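Local coordinates for CBS domain-containing protein (Pyrococcus horikoshii, PDB 2YZQ), which is of unknown function but binds S-adenosylmethionine and carries four CBS domain repeats, consistent with a ligand-sensing role, at residues A[4-9]-A[114-119]; A[14-19]-A[35-40]; A[46-51]-A[64-69]; A[71-76]-A[92-97]. All blocks are in the same frame, centred on the assembly; numbering follows the deposited sequence.

Overall arrangement
The four contacts lie in the first two CBS repeats of the chain, away from the S-adenosylmethionine pocket, whose residues fall between 158 and 256. Interactions 2 and 3 share one sheet: 35-40 pairs with 14-19 along one edge and with 46-51 along the other, and their centres are 10 Å apart. Interactions 1 and 4, with centres 13 Å apart, reach a second sheet and touch where Lys-4 meets Glu-75 and Asn-76 and where Met-7 packs on Val-96. Interaction 3 meets interaction 4 through Ile-47 and Arg-93, whose side chain is about 10 Å from the bound ligand. Interactions 2, 3 and 4 are nested in the loop closed by interaction 1.

Interaction 1 (A[4-9]-A[114-119]); sequences KTIMTQ and RRYFAK
Arg-115, on helix 109-117 within the second CBS range, reaches across to the turn between helix 3-6 and strand 8-9, so that the N-terminal end of the chain is tied to the repeat that follows. Its chain runs extended from CG to NE and ends in a three-bond grip. NH1 donates to the carbonyl O of Ile-6 at 2.8 Å, an acceptor 5° out of the guanidinium plane, with the N-H pointing at it at 158°. The same nitrogen also gives a more bent bond to OG1 of Thr-8 (2.9 Å). NH2 closes on this hydroxyl oxygen from 3.0 Å, so both terminal nitrogens converge end-on upon one atom. The carbonyl O of Met-7 is near NH1 too, but at a poor angle. An alanine in place of Thr-8 would probably leave the guanidinium with its bond to Ile-6 alone among the three, freer to turn about its long chain. Asp-111 adds a weak, long ion pair to NH1. Nearer the backbone of Arg-115 the contact is apolar: CG2 of Ile-6 lies 4.0 Å from CB of Arg-115, the two side chains running antiparallel past one another. The ring of Tyr-116 leads away, its OH hydrogen-bonded to that of Tyr-123, while its CB stays 3.9 Å from CD1 of Ile-6.

Interaction 2 (A[14-19]-A[35-40]); sequences ITLPAT and FPVVNK
Ile-14 lies against Phe-35 at the start of a short parallel pairing. From its CB, CG1 stands anti to the carbonyl carbon (chi1 -64°) and passes 4.0 Å from CB of Phe-35; CD1 then continues outward, anti to CA, and reaches CD2 of the ring at 3.5 Å, crossing the aromatic side chain obliquely. An alanine here would probably open a gap beside the phenyl ring and leave it freer to turn. Three backbone bonds hold the strands: Ile-14 N to Pro-36 O, Val-38 N to Ile-14 O, and Leu-16 N to Val-38 O, the last at 3.2 Å. They set strand 14-15 as an outer strand of the three-stranded sheet of the first CBS repeat, with 34-38 in the middle and 44-49 beyond it. On the face of Ile-14 and Val-37, CG of Leu-16 presses on CG1 of Val-37 at 3.4 Å, tighter than usual, their side chains crossing at about a right angle. On the other face OG1 of Thr-15 touches CG2 of Val-38 at 3.5 Å. A water links this hydroxyl, 2.9 Å from OG1 of Thr-15, to the carbonyl O of Asn-39, to which it donates; OD1 of Asn-39 is hydrogen-bonded to Lys-43 N.

Interaction 3 (A[46-51]-A[64-69]); sequences GIISVK and MLVKRD
Ile-47 and Lys-67 form a single antiparallel hydrogen-bonded pair, each N donating to the other's carbonyl O at 3.2 Å and both bonds moderately bent (154° from Ile-47 N, 157° from Lys-67 N). One residue back, Gly-46 brings its CA to 3.2 Å from O of Lys-67; a side chain here would collide with that oxygen and with CG1 of Val-66, and the backbone angles also leave no room for one beside the preceding carbonyl. On one side of the pair the chains of Ile-47 and Lys-67 run side by side in the same direction. CG of Lys-67 is between its backbone N and carbonyl carbon (chi1 57°), close enough to meet CG2 of Ile-47 at 3.4 Å, a tight carbon contact. Farther along, the lysine makes a cation-pi contact with Tyr-91. On the other side Val-66 turns CG1 anti to its backbone N and lays it 3.4 Å from O of Ile-47. CD1 of Ile-48 rests against the carbonyl O of Leu-65 at 3.2 Å and lies 3.8 Å from CB of the same leucine. The segment 64-69 has no regular secondary structure, and follows an unmodelled gap. It leads from strand 44-49 toward strand 72-74, flanking the edge of strand 44-49 whose other edge is paired with strand 34-38; there Val-37 packs against both Ile-48 and Val-66.

Interaction 4 (A[71-76]-A[92-97]); sequences PVVKEN and RRVVVV
Val-73 and Val-94 both set CG1 anti to the carbonyl carbon (chi1 -62° and -58°), which leaves CG2 between the backbone N and the carbonyl carbon; the two CG2 methyls meet at 4.0 Å, the side chains crossing at a slant. Strands 72-74 and 93-97 are the parallel pair of a beta-alpha-beta unit in the second CBS repeat, joined by helix 79-89, and their axes are 39° apart. Val-95 N donates to O of Pro-71, Val-73 N to O of Val-95, and Val-97 N to O of Val-73, so Val-73 and Val-95 each use both N and O in the ladder. Val-73 and Val-94 face the helix, meeting Leu-85 and Met-86 respectively. CG2 of Val-73 also comes within 4.1 Å of CG2 of Val-96. The ring of Pro-71 crosses Val-94 at about a right angle, its CG 3.8 Å from CG1 of the valine. That same CG lies 3.1 Å from O of Arg-93, a buried carbonyl without a polar partner in the model. Val-72 and Val-95 turn to the opposite face and touch Leu-44 of strand 44-49. Past the paired residues a water joins the two segments, accepting from Glu-75 N at 2.9 Å and donating to O of Val-97 at 2.6 Å.

Interaction 1 (A[4-9]-A[114-119])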
loop_
_atom_site.group_PDB
_atom_site.type_symbol
_atom_site.label_atom_id
_atom_site.label_comp_id
_atom_site.label_asym_id
_atom_site.label_seq_id
_atom_site.Cartn_x
_atom_site.Cartn_y
_atom_site.Cartn_z
ATOM N N LYS A 4 15.459 -1.425 -12.232
ATOM C CA LYS A 4 15.752 -2.785 -12.688
ATOM C C LYS A 4 16.004 -3.792 -11.570
ATOM O O LYS A 4 15.689 -4.974 -11.706
ATOM C CB LYS A 4 16.966 -2.763 -13.623
ATOM C CG LYS A 4 18.264 -2.379 -12.930
ATOM C CD LYS A 4 19.326 -1.919 -13.922
ATOM C CE LYS A 4 19.743 -3.032 -14.867
ATOM N NZ LYS A 4 20.731 -2.542 -15.868
ATOM N N THR A 5 16.557 -3.321 -10.460
ATOM C CA THR A 5 16.878 -4.197 -9.341
ATOM C C THR A 5 15.685 -4.567 -8.468
ATOM O O THR A 5 15.633 -5.658 -7.903
ATOM C CB THR A 5 17.947 -3.542 -8.443
ATOM O OG1 THR A 5 19.051 -3.114 -9.252
ATOM C CG2 THR A 5 18.440 -4.525 -7.388
ATOM N N ILE A 6 14.717 -3.667 -8.382
ATOM C CA ILE A 6 13.559 -3.885 -7.525
ATOM C C ILE A 6 12.293 -4.358 -8.240
ATOM O O ILE A 6 11.420 -4.967 -7.623
ATOM C CB ILE A 6 13.259 -2.585 -6.734
ATOM C CG1 ILE A 6 14.550 -2.070 -6.083
ATOM C CG2 ILE A 6 12.197 -2.831 -5.668
ATOM C CD1 ILE A 6 15.249 -3.085 -5.178
ATOM N N MET A 7 12.198 -4.103 -9.541
ATOM C CA MET A 7 11.011 -4.496 -10.299
ATOM C C MET A 7 10.885 -6.004 -10.473
ATOM O O MET A 7 11.843 -6.747 -10.268
ATOM C CB MET A 7 11.041 -3.861 -11.690
ATOM C CG MET A 7 12.166 -4.408 -12.566
ATOM S SD MET A 7 12.216 -3.654 -14.195
ATOM C CE MET A 7 13.045 -4.946 -15.153
ATOM N N THR A 8 9.686 -6.444 -10.841
ATOM C CA THR A 8 9.434 -7.852 -11.125
ATOM C C THR A 8 9.501 -7.890 -12.648
ATOM O O THR A 8 8.757 -7.178 -13.318
ATOM C CB THR A 8 8.027 -8.296 -10.678
ATOM O OG1 THR A 8 7.959 -8.315 -9.248
ATOM C CG2 THR A 8 7.710 -9.688 -11.212
ATOM N N GLN A 9 10.392 -8.704 -13.202
ATOM C CA GLN A 9 10.524 -8.752 -14.653
ATOM C C GLN A 9 9.489 -9.604 -15.374
ATOM O O GLN A 9 8.844 -10.461 -14.779
ATOM C CB GLN A 9 11.916 -9.248 -15.041
ATOM C CG GLN A 9 13.045 -8.568 -14.298
ATOM C CD GLN A 9 14.336 -8.592 -15.076
ATOM O OE1 GLN A 9 14.632 -7.668 -15.836
ATOM N NE2 GLN A 9 15.108 -9.660 -14.911
ATOM N N ARG A 114 9.493 -4.399 0.464
ATOM C CA ARG A 114 10.069 -5.722 0.688
ATOM C C ARG A 114 11.464 -5.986 0.126
ATOM O O ARG A 114 12.293 -6.616 0.789
ATOM C CB ARG A 114 9.110 -6.787 0.145
ATOM C CG ARG A 114 7.756 -6.817 0.840
ATOM C CD ARG A 114 6.754 -7.663 0.071
ATOM N NE ARG A 114 6.413 -7.055 -1.214
ATOM C CZ ARG A 114 5.482 -7.518 -2.041
ATOM N NH1 ARG A 114 4.788 -8.605 -1.722
ATOM N NH2 ARG A 114 5.235 -6.891 -3.183
ATOM N N ARG A 115 11.724 -5.510 -1.086
ATOM C CA ARG A 115 13.011 -5.753 -1.732
ATOM C C ARG A 115 14.059 -4.674 -1.531
ATOM O O ARG A 115 15.252 -4.921 -1.715
ATOM C CB ARG A 115 12.799 -5.958 -3.233
ATOM C CG ARG A 115 11.866 -7.102 -3.578
ATOM C CD ARG A 115 11.492 -7.090 -5.056
ATOM N NE ARG A 115 10.594 -8.195 -5.387
ATOM C CZ ARG A 115 9.964 -8.334 -6.550
ATOM N NH1 ARG A 115 10.124 -7.433 -7.511
ATOM N NH2 ARG A 115 9.169 -9.378 -6.752
ATOM N N TYR A 116 13.625 -3.481 -1.144
ATOM C CA TYR A 116 14.556 -2.380 -0.968
ATOM C C TYR A 116 14.679 -1.862 0.463
ATOM O O TYR A 116 15.691 -2.094 1.126
ATOM C CB TYR A 116 14.164 -1.244 -1.917
ATOM C CG TYR A 116 15.111 -0.071 -1.917
ATOM C CD1 TYR A 116 16.459 -0.237 -2.228
ATOM C CD2 TYR A 116 14.652 1.214 -1.632
ATOM C CE1 TYR A 116 17.328 0.848 -2.259
ATOM C CE2 TYR A 116 15.511 2.303 -1.663
ATOM C CZ TYR A 116 16.847 2.114 -1.976
ATOM O OH TYR A 116 17.702 3.193 -2.012
ATOM N N PHE A 117 13.657 -1.168 0.957
ATOM C CA PHE A 117 13.740 -0.630 2.311
ATOM C C PHE A 117 14.037 -1.679 3.380
ATOM O O PHE A 117 14.806 -1.428 4.303
ATOM C CB PHE A 117 12.450 0.119 2.684
ATOM C CG PHE A 117 12.270 1.429 1.958
ATOM C CD1 PHE A 117 13.317 2.342 1.864
ATOM C CD2 PHE A 117 11.044 1.759 1.393
ATOM C CE1 PHE A 117 13.141 3.568 1.218
ATOM C CE2 PHE A 117 10.858 2.980 0.747
ATOM C CZ PHE A 117 11.908 3.883 0.658
ATOM N N ALA A 118 13.430 -2.854 3.258
ATOM C CA ALA A 118 13.635 -3.914 4.241
ATOM C C ALA A 118 14.961 -4.654 4.101
ATOM O O ALA A 118 15.347 -5.402 4.999
ATOM C CB ALA A 118 12.488 -4.912 4.172
ATOM N N LYS A 119 15.660 -4.441 2.990
ATOM C CA LYS A 119 16.926 -5.136 2.748
ATOM C C LYS A 119 18.170 -4.256 2.684
ATOM O O LYS A 119 19.279 -4.723 2.957
ATOM C CB LYS A 119 16.831 -5.946 1.452
ATOM C CG LYS A 119 15.754 -7.017 1.452
ATOM C CD LYS A 119 16.025 -8.075 2.503
ATOM C CE LYS A 119 14.953 -9.151 2.497
ATOM N NZ LYS A 119 14.877 -9.856 1.187
#

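Interaction 2 (A[14-19]-A[35-40])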
loop_
_atom_site.group_PDB
_atom_site.type_symbol
_atom_site.label_atom_id
_atom_site.label_comp_id
_atom_site.label_asym_id
_atom_site.label_seq_id
_atom_site.Cartn_x
_atom_site.Cartn_y
_atom_site.Cartn_z
ATOM N N ILE A 14 -1.953 -8.309 -21.165
ATOM C CA ILE A 14 -3.159 -8.658 -21.895
ATOM C C ILE A 14 -3.229 -7.806 -23.150
ATOM O O ILE A 14 -3.137 -6.582 -23.090
ATOM C CB ILE A 14 -4.430 -8.424 -21.052
ATOM C CG1 ILE A 14 -4.418 -9.349 -19.832
ATOM C CG2 ILE A 14 -5.669 -8.672 -21.901
ATOM C CD1 ILE A 14 -5.673 -9.270 -18.984
ATOM N N THR A 15 -3.381 -8.466 -24.290
ATOM C CA THR A 15 -3.461 -7.770 -25.564
ATOM C C THR A 15 -4.912 -7.540 -25.960
ATOM O O THR A 15 -5.730 -8.458 -25.913
ATOM C CB THR A 15 -2.773 -8.578 -26.680
ATOM O OG1 THR A 15 -1.388 -8.757 -26.357
ATOM C CG2 THR A 15 -2.893 -7.853 -28.015
ATOM N N LEU A 16 -5.220 -6.306 -26.340
ATOM C CA LEU A 16 -6.566 -5.949 -26.767
ATOM C C LEU A 16 -6.670 -6.246 -28.259
ATOM O O LEU A 16 -5.674 -6.181 -28.979
ATOM C CB LEU A 16 -6.823 -4.461 -26.521
ATOM C CG LEU A 16 -6.671 -3.957 -25.083
ATOM C CD1 LEU A 16 -6.854 -2.447 -25.048
ATOM C CD2 LEU A 16 -7.689 -4.649 -24.189
ATOM N N PRO A 17 -7.878 -6.571 -28.747
ATOM C CA PRO A 17 -9.135 -6.678 -27.994
ATOM C C PRO A 17 -9.167 -7.878 -27.051
ATOM O O PRO A 17 -8.523 -8.896 -27.302
ATOM C CB PRO A 17 -10.190 -6.794 -29.095
ATOM C CG PRO A 17 -9.553 -6.106 -30.264
ATOM C CD PRO A 17 -8.143 -6.622 -30.194
ATOM N N ALA A 18 -9.931 -7.750 -25.970
ATOM C CA ALA A 18 -10.062 -8.817 -24.988
ATOM C C ALA A 18 -11.437 -8.755 -24.334
ATOM O O ALA A 18 -12.095 -7.715 -24.353
ATOM C CB ALA A 18 -8.973 -8.693 -23.933
ATOM N N THR A 19 -11.864 -9.874 -23.754
ATOM C CA THR A 19 -13.164 -9.956 -23.096
ATOM C C THR A 19 -13.224 -9.061 -21.858
ATOM O O THR A 19 -13.342 -9.602 -20.737
ATOM C CB THR A 19 -13.481 -11.409 -22.680
ATOM O OG1 THR A 19 -13.298 -12.279 -23.803
ATOM C CG2 THR A 19 -14.921 -11.524 -22.199
ATOM N N PHE A 35 -2.963 -6.216 -14.622
ATOM C CA PHE A 35 -2.140 -6.603 -15.765
ATOM C C PHE A 35 -1.869 -5.423 -16.688
ATOM O O PHE A 35 -2.753 -4.608 -16.939
ATOM C CB PHE A 35 -2.836 -7.680 -16.605
ATOM C CG PHE A 35 -3.119 -8.954 -15.871
ATOM C CD1 PHE A 35 -2.084 -9.720 -15.348
ATOM C CD2 PHE A 35 -4.426 -9.410 -15.733
ATOM C CE1 PHE A 35 -2.347 -10.925 -14.698
ATOM C CE2 PHE A 35 -4.699 -10.612 -15.086
ATOM C CZ PHE A 35 -3.657 -11.370 -14.568
ATOM N N PRO A 36 -0.630 -5.304 -17.191
ATOM C CA PRO A 36 -0.356 -4.186 -18.099
ATOM C C PRO A 36 -1.107 -4.507 -19.393
ATOM O O PRO A 36 -1.217 -5.674 -19.767
ATOM C CB PRO A 36 1.159 -4.253 -18.288
ATOM C CG PRO A 36 1.633 -4.861 -16.999
ATOM C CD PRO A 36 0.619 -5.956 -16.766
ATOM N N VAL A 37 -1.630 -3.485 -20.061
ATOM C CA VAL A 37 -2.367 -3.689 -21.305
ATOM C C VAL A 37 -1.556 -3.184 -22.492
ATOM O O VAL A 37 -1.045 -2.066 -22.475
ATOM C CB VAL A 37 -3.721 -2.948 -21.282
ATOM C CG1 VAL A 37 -4.475 -3.200 -22.582
ATOM C CG2 VAL A 37 -4.542 -3.411 -20.099
ATOM N N VAL A 38 -1.457 -4.015 -23.525
ATOM C CA VAL A 38 -0.696 -3.664 -24.718
ATOM C C VAL A 38 -1.496 -3.852 -26.004
ATOM O O VAL A 38 -2.523 -4.535 -26.018
ATOM C CB VAL A 38 0.576 -4.532 -24.827
ATOM C CG1 VAL A 38 1.448 -4.338 -23.590
ATOM C CG2 VAL A 38 0.191 -5.994 -24.982
ATOM N N ASN A 39 -1.020 -3.240 -27.081
ATOM C CA ASN A 39 -1.685 -3.381 -28.369
ATOM C C ASN A 39 -1.014 -4.510 -29.146
ATOM O O ASN A 39 -0.138 -5.197 -28.617
ATOM C CB ASN A 39 -1.638 -2.072 -29.172
ATOM C CG ASN A 39 -0.231 -1.544 -29.376
ATOM O OD1 ASN A 39 0.741 -2.298 -29.366
ATOM N ND2 ASN A 39 -0.120 -0.238 -29.585
ATOM N N LYS A 40 -1.421 -4.707 -30.394
ATOM C CA LYS A 40 -0.854 -5.776 -31.204
ATOM C C LYS A 40 0.668 -5.710 -31.277
ATOM O O LYS A 40 1.338 -6.735 -31.167
ATOM C CB LYS A 40 -1.444 -5.748 -32.618
ATOM C CG LYS A 40 -0.962 -6.881 -33.513
ATOM C CD LYS A 40 -1.295 -8.243 -32.918
ATOM C CE LYS A 40 -0.854 -9.379 -33.833
ATOM N NZ LYS A 40 -1.569 -9.362 -35.142
HETATM O O HOH W 1 0.725 -7.836 -28.100
#

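Interaction 3 (A[46-51]-A[64-69])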
loop_
_atom_site.group_PDB
_atom_site.type_symbol
_atom_site.label_atom_id
_atom_site.label_comp_id
_atom_site.label_asym_id
_atom_site.label_seq_id
_atom_site.Cartn_x
_atom_site.Cartn_y
_atom_site.Cartn_z
ATOM N N GLY A 46 -1.922 0.926 -21.323
ATOM C CA GLY A 46 -2.619 1.111 -20.059
ATOM C C GLY A 46 -2.505 -0.069 -19.112
ATOM O O GLY A 46 -1.690 -0.968 -19.318
ATOM N N ILE A 47 -3.314 -0.062 -18.058
ATOM C CA ILE A 47 -3.305 -1.146 -17.085
ATOM C C ILE A 47 -4.731 -1.454 -16.643
ATOM O O ILE A 47 -5.578 -0.564 -16.587
ATOM C CB ILE A 47 -2.452 -0.782 -15.845
ATOM C CG1 ILE A 47 -2.206 -2.029 -14.995
ATOM C CG2 ILE A 47 -3.161 0.274 -15.012
ATOM C CD1 ILE A 47 -1.194 -1.821 -13.884
ATOM N N ILE A 48 -4.996 -2.721 -16.346
ATOM C CA ILE A 48 -6.320 -3.133 -15.901
ATOM C C ILE A 48 -6.219 -3.855 -14.563
ATOM O O ILE A 48 -5.403 -4.762 -14.391
ATOM C CB ILE A 48 -7.002 -4.061 -16.941
ATOM C CG1 ILE A 48 -8.429 -4.390 -16.489
ATOM C CG2 ILE A 48 -6.196 -5.338 -17.121
ATOM C CD1 ILE A 48 -9.329 -3.177 -16.381
ATOM N N SER A 49 -7.047 -3.438 -13.610
ATOM C CA SER A 49 -7.052 -4.033 -12.280
ATOM C C SER A 49 -8.225 -4.991 -12.108
ATOM O O SER A 49 -9.297 -4.782 -12.675
ATOM C CB SER A 49 -7.125 -2.935 -11.218
ATOM O OG SER A 49 -8.279 -2.131 -11.399
ATOM N N VAL A 50 -8.014 -6.042 -11.322
ATOM C CA VAL A 50 -9.053 -7.032 -11.073
ATOM C C VAL A 50 -10.223 -6.413 -10.312
ATOM O O VAL A 50 -11.381 -6.750 -10.557
ATOM C CB VAL A 50 -8.497 -8.232 -10.270
ATOM C CG1 VAL A 50 -7.966 -7.763 -8.926
ATOM C CG2 VAL A 50 -9.580 -9.282 -10.082
ATOM N N LYS A 51 -9.918 -5.501 -9.392
ATOM C CA LYS A 51 -10.955 -4.839 -8.607
ATOM C C LYS A 51 -11.916 -4.061 -9.497
ATOM O O LYS A 51 -13.116 -4.007 -9.227
ATOM C CB LYS A 51 -10.330 -3.889 -7.580
ATOM C CG LYS A 51 -9.737 -4.583 -6.364
ATOM C CD LYS A 51 -9.203 -3.570 -5.364
ATOM C CE LYS A 51 -8.734 -4.246 -4.086
ATOM N NZ LYS A 51 -9.851 -4.942 -3.388
ATOM N N MET A 64 -14.340 1.616 -21.926
ATOM C CA MET A 64 -13.190 0.799 -21.650
ATOM C C MET A 64 -12.849 0.870 -20.165
ATOM O O MET A 64 -12.866 1.945 -19.568
ATOM C CB MET A 64 -12.005 1.293 -22.483
ATOM C CG MET A 64 -10.800 0.373 -22.451
ATOM S SD MET A 64 -11.198 -1.284 -23.041
ATOM C CE MET A 64 -10.962 -1.083 -24.805
ATOM N N LEU A 65 -12.533 -0.277 -19.574
ATOM C CA LEU A 65 -12.205 -0.341 -18.157
ATOM C C LEU A 65 -10.713 -0.150 -17.886
ATOM O O LEU A 65 -10.281 -0.131 -16.733
ATOM C CB LEU A 65 -12.664 -1.681 -17.574
ATOM C CG LEU A 65 -14.149 -2.013 -17.722
ATOM C CD1 LEU A 65 -14.424 -3.407 -17.179
ATOM C CD2 LEU A 65 -14.984 -0.980 -16.983
ATOM N N VAL A 66 -9.929 -0.004 -18.949
ATOM C CA VAL A 66 -8.489 0.183 -18.813
ATOM C C VAL A 66 -8.129 1.655 -18.627
ATOM O O VAL A 66 -8.645 2.518 -19.335
ATOM C CB VAL A 66 -7.743 -0.345 -20.062
ATOM C CG1 VAL A 66 -6.240 -0.218 -19.859
ATOM C CG2 VAL A 66 -8.127 -1.790 -20.328
ATOM N N LYS A 67 -7.250 1.942 -17.670
ATOM C CA LYS A 67 -6.819 3.315 -17.433
ATOM C C LYS A 67 -5.556 3.580 -18.247
ATOM O O LYS A 67 -4.579 2.836 -18.150
ATOM C CB LYS A 67 -6.556 3.559 -15.941
ATOM C CG LYS A 67 -5.531 2.634 -15.309
ATOM C CD LYS A 67 -5.239 3.041 -13.870
ATOM C CE LYS A 67 -4.644 4.442 -13.806
ATOM N NZ LYS A 67 -4.332 4.871 -12.416
ATOM N N ARG A 68 -5.588 4.641 -19.048
ATOM C CA ARG A 68 -4.467 4.991 -19.914
ATOM C C ARG A 68 -3.355 5.787 -19.238
ATOM O O ARG A 68 -2.177 5.570 -19.514
ATOM C CB ARG A 68 -4.971 5.778 -21.128
ATOM C CG ARG A 68 -5.438 7.191 -20.803
ATOM C CD ARG A 68 -5.917 7.927 -22.046
ATOM N NE ARG A 68 -7.168 7.382 -22.566
ATOM C CZ ARG A 68 -8.322 7.393 -21.903
ATOM N NH1 ARG A 68 -8.387 7.922 -20.688
ATOM N NH2 ARG A 68 -9.411 6.878 -22.456
ATOM N N ASP A 69 -3.730 6.711 -18.361
ATOM C CA ASP A 69 -2.751 7.544 -17.674
ATOM C C ASP A 69 -2.081 6.823 -16.508
ATOM O O ASP A 69 -2.386 7.089 -15.347
ATOM C CB ASP A 69 -3.418 8.829 -17.172
ATOM C CG ASP A 69 -2.420 9.819 -16.600
ATOM O OD1 ASP A 69 -1.515 10.250 -17.345
ATOM O OD2 ASP A 69 -2.542 10.167 -15.405
#

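Interaction 4 (A[71-76]-A[92-97])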
loop_
_atom_site.group_PDB
_atom_site.type_symbol
_atom_site.label_atom_id
_atom_site.label_comp_id
_atom_site.label_asym_id
_atom_site.label_seq_id
_atom_site.Cartn_x
_atom_site.Cartn_y
_atom_site.Cartn_z
ATOM N N PRO A 71 1.632 5.646 -14.601
ATOM C CA PRO A 71 3.044 6.023 -14.501
ATOM C C PRO A 71 3.968 4.985 -15.134
ATOM O O PRO A 71 3.791 3.781 -14.934
ATOM C CB PRO A 71 3.256 6.161 -12.994
ATOM C CG PRO A 71 2.295 5.166 -12.430
ATOM C CD PRO A 71 1.060 5.392 -13.267
ATOM N N VAL A 72 4.943 5.458 -15.901
ATOM C CA VAL A 72 5.894 4.573 -16.566
ATOM C C VAL A 72 7.327 5.058 -16.396
ATOM O O VAL A 72 7.586 6.262 -16.316
ATOM C CB VAL A 72 5.599 4.457 -18.081
ATOM C CG1 VAL A 72 4.206 3.898 -18.300
ATOM C CG2 VAL A 72 5.743 5.814 -18.744
ATOM N N VAL A 73 8.256 4.111 -16.336
ATOM C CA VAL A 73 9.672 4.425 -16.197
ATOM C C VAL A 73 10.455 3.387 -16.986
ATOM O O VAL A 73 9.877 2.429 -17.502
ATOM C CB VAL A 73 10.142 4.350 -14.725
ATOM C CG1 VAL A 73 9.391 5.366 -13.880
ATOM C CG2 VAL A 73 9.926 2.940 -14.180
ATOM N N LYS A 74 11.762 3.595 -17.084
ATOM C CA LYS A 74 12.647 2.659 -17.766
ATOM C C LYS A 74 13.418 1.936 -16.665
ATOM O O LYS A 74 13.579 2.476 -15.569
ATOM C CB LYS A 74 13.598 3.405 -18.701
ATOM C CG LYS A 74 12.896 4.010 -19.910
ATOM C CD LYS A 74 13.879 4.641 -20.877
ATOM C CE LYS A 74 13.171 5.114 -22.136
ATOM N NZ LYS A 74 12.052 6.048 -21.822
ATOM N N GLU A 75 13.897 0.724 -16.943
ATOM C CA GLU A 75 14.601 -0.041 -15.918
ATOM C C GLU A 75 15.859 0.614 -15.364
ATOM O O GLU A 75 16.257 0.324 -14.239
ATOM C CB GLU A 75 14.940 -1.456 -16.417
ATOM C CG GLU A 75 16.063 -1.538 -17.441
ATOM C CD GLU A 75 16.588 -2.954 -17.615
ATOM O OE1 GLU A 75 17.395 -3.186 -18.542
ATOM O OE2 GLU A 75 16.203 -3.837 -16.822
ATOM N N ASN A 76 16.480 1.506 -16.129
ATOM C CA ASN A 76 17.693 2.150 -15.643
ATOM C C ASN A 76 17.433 3.467 -14.922
ATOM O O ASN A 76 18.368 4.181 -14.555
ATOM C CB ASN A 76 18.691 2.342 -16.788
ATOM C CG ASN A 76 19.248 1.020 -17.293
ATOM O OD1 ASN A 76 19.749 0.207 -16.515
ATOM N ND2 ASN A 76 19.163 0.800 -18.601
ATOM N N ARG A 92 -0.182 3.033 -6.823
ATOM C CA ARG A 92 0.740 2.102 -6.175
ATOM C C ARG A 92 1.682 1.282 -7.044
ATOM O O ARG A 92 2.327 0.355 -6.555
ATOM C CB ARG A 92 -0.053 1.161 -5.267
ATOM C CG ARG A 92 -0.794 1.878 -4.142
ATOM C CD ARG A 92 -1.651 0.907 -3.338
ATOM N NE ARG A 92 -0.857 -0.145 -2.705
ATOM C CZ ARG A 92 -0.078 0.036 -1.643
ATOM N NH1 ARG A 92 0.018 1.236 -1.078
ATOM N NH2 ARG A 92 0.609 -0.986 -1.148
ATOM N N ARG A 93 1.772 1.606 -8.324
ATOM C CA ARG A 93 2.678 0.858 -9.179
ATOM C C ARG A 93 3.048 1.629 -10.422
ATOM O O ARG A 93 2.368 2.576 -10.811
ATOM C CB ARG A 93 2.058 -0.485 -9.574
ATOM C CG ARG A 93 0.853 -0.377 -10.483
ATOM C CD ARG A 93 0.159 -1.720 -10.627
ATOM N NE ARG A 93 -0.313 -2.228 -9.340
ATOM C CZ ARG A 93 -1.209 -1.610 -8.574
ATOM N NH1 ARG A 93 -1.738 -0.457 -8.961
ATOM N NH2 ARG A 93 -1.574 -2.142 -7.417
ATOM N N VAL A 94 4.156 1.222 -11.028
ATOM C CA VAL A 94 4.632 1.839 -12.250
ATOM C C VAL A 94 4.987 0.711 -13.204
ATOM O O VAL A 94 5.465 -0.340 -12.784
ATOM C CB VAL A 94 5.890 2.714 -12.013
ATOM C CG1 VAL A 94 5.580 3.803 -10.992
ATOM C CG2 VAL A 94 7.055 1.855 -11.543
ATOM N N VAL A 95 4.722 0.917 -14.486
ATOM C CA VAL A 95 5.058 -0.087 -15.478
ATOM C C VAL A 95 6.427 0.312 -16.008
ATOM O O VAL A 95 6.683 1.491 -16.259
ATOM C CB VAL A 95 4.038 -0.114 -16.641
ATOM C CG1 VAL A 95 4.465 -1.145 -17.689
ATOM C CG2 VAL A 95 2.653 -0.457 -16.106
ATOM N N VAL A 96 7.315 -0.667 -16.150
ATOM C CA VAL A 96 8.654 -0.411 -16.654
ATOM C C VAL A 96 8.654 -0.812 -18.123
ATOM O O VAL A 96 8.289 -1.936 -18.460
ATOM C CB VAL A 96 9.702 -1.257 -15.909
ATOM C CG1 VAL A 96 11.094 -0.805 -16.293
ATOM C CG2 VAL A 96 9.486 -1.150 -14.400
ATOM N N VAL A 97 9.040 0.111 -18.995
ATOM C CA VAL A 97 9.057 -0.181 -20.423
ATOM C C VAL A 97 10.451 -0.030 -21.007
ATOM O O VAL A 97 11.333 0.582 -20.396
ATOM C CB VAL A 97 8.097 0.753 -21.205
ATOM C CG1 VAL A 97 6.684 0.633 -20.652
ATOM C CG2 VAL A 97 8.588 2.196 -21.126
HETATM O O HOH W 2 13.748 -0.172 -19.699
#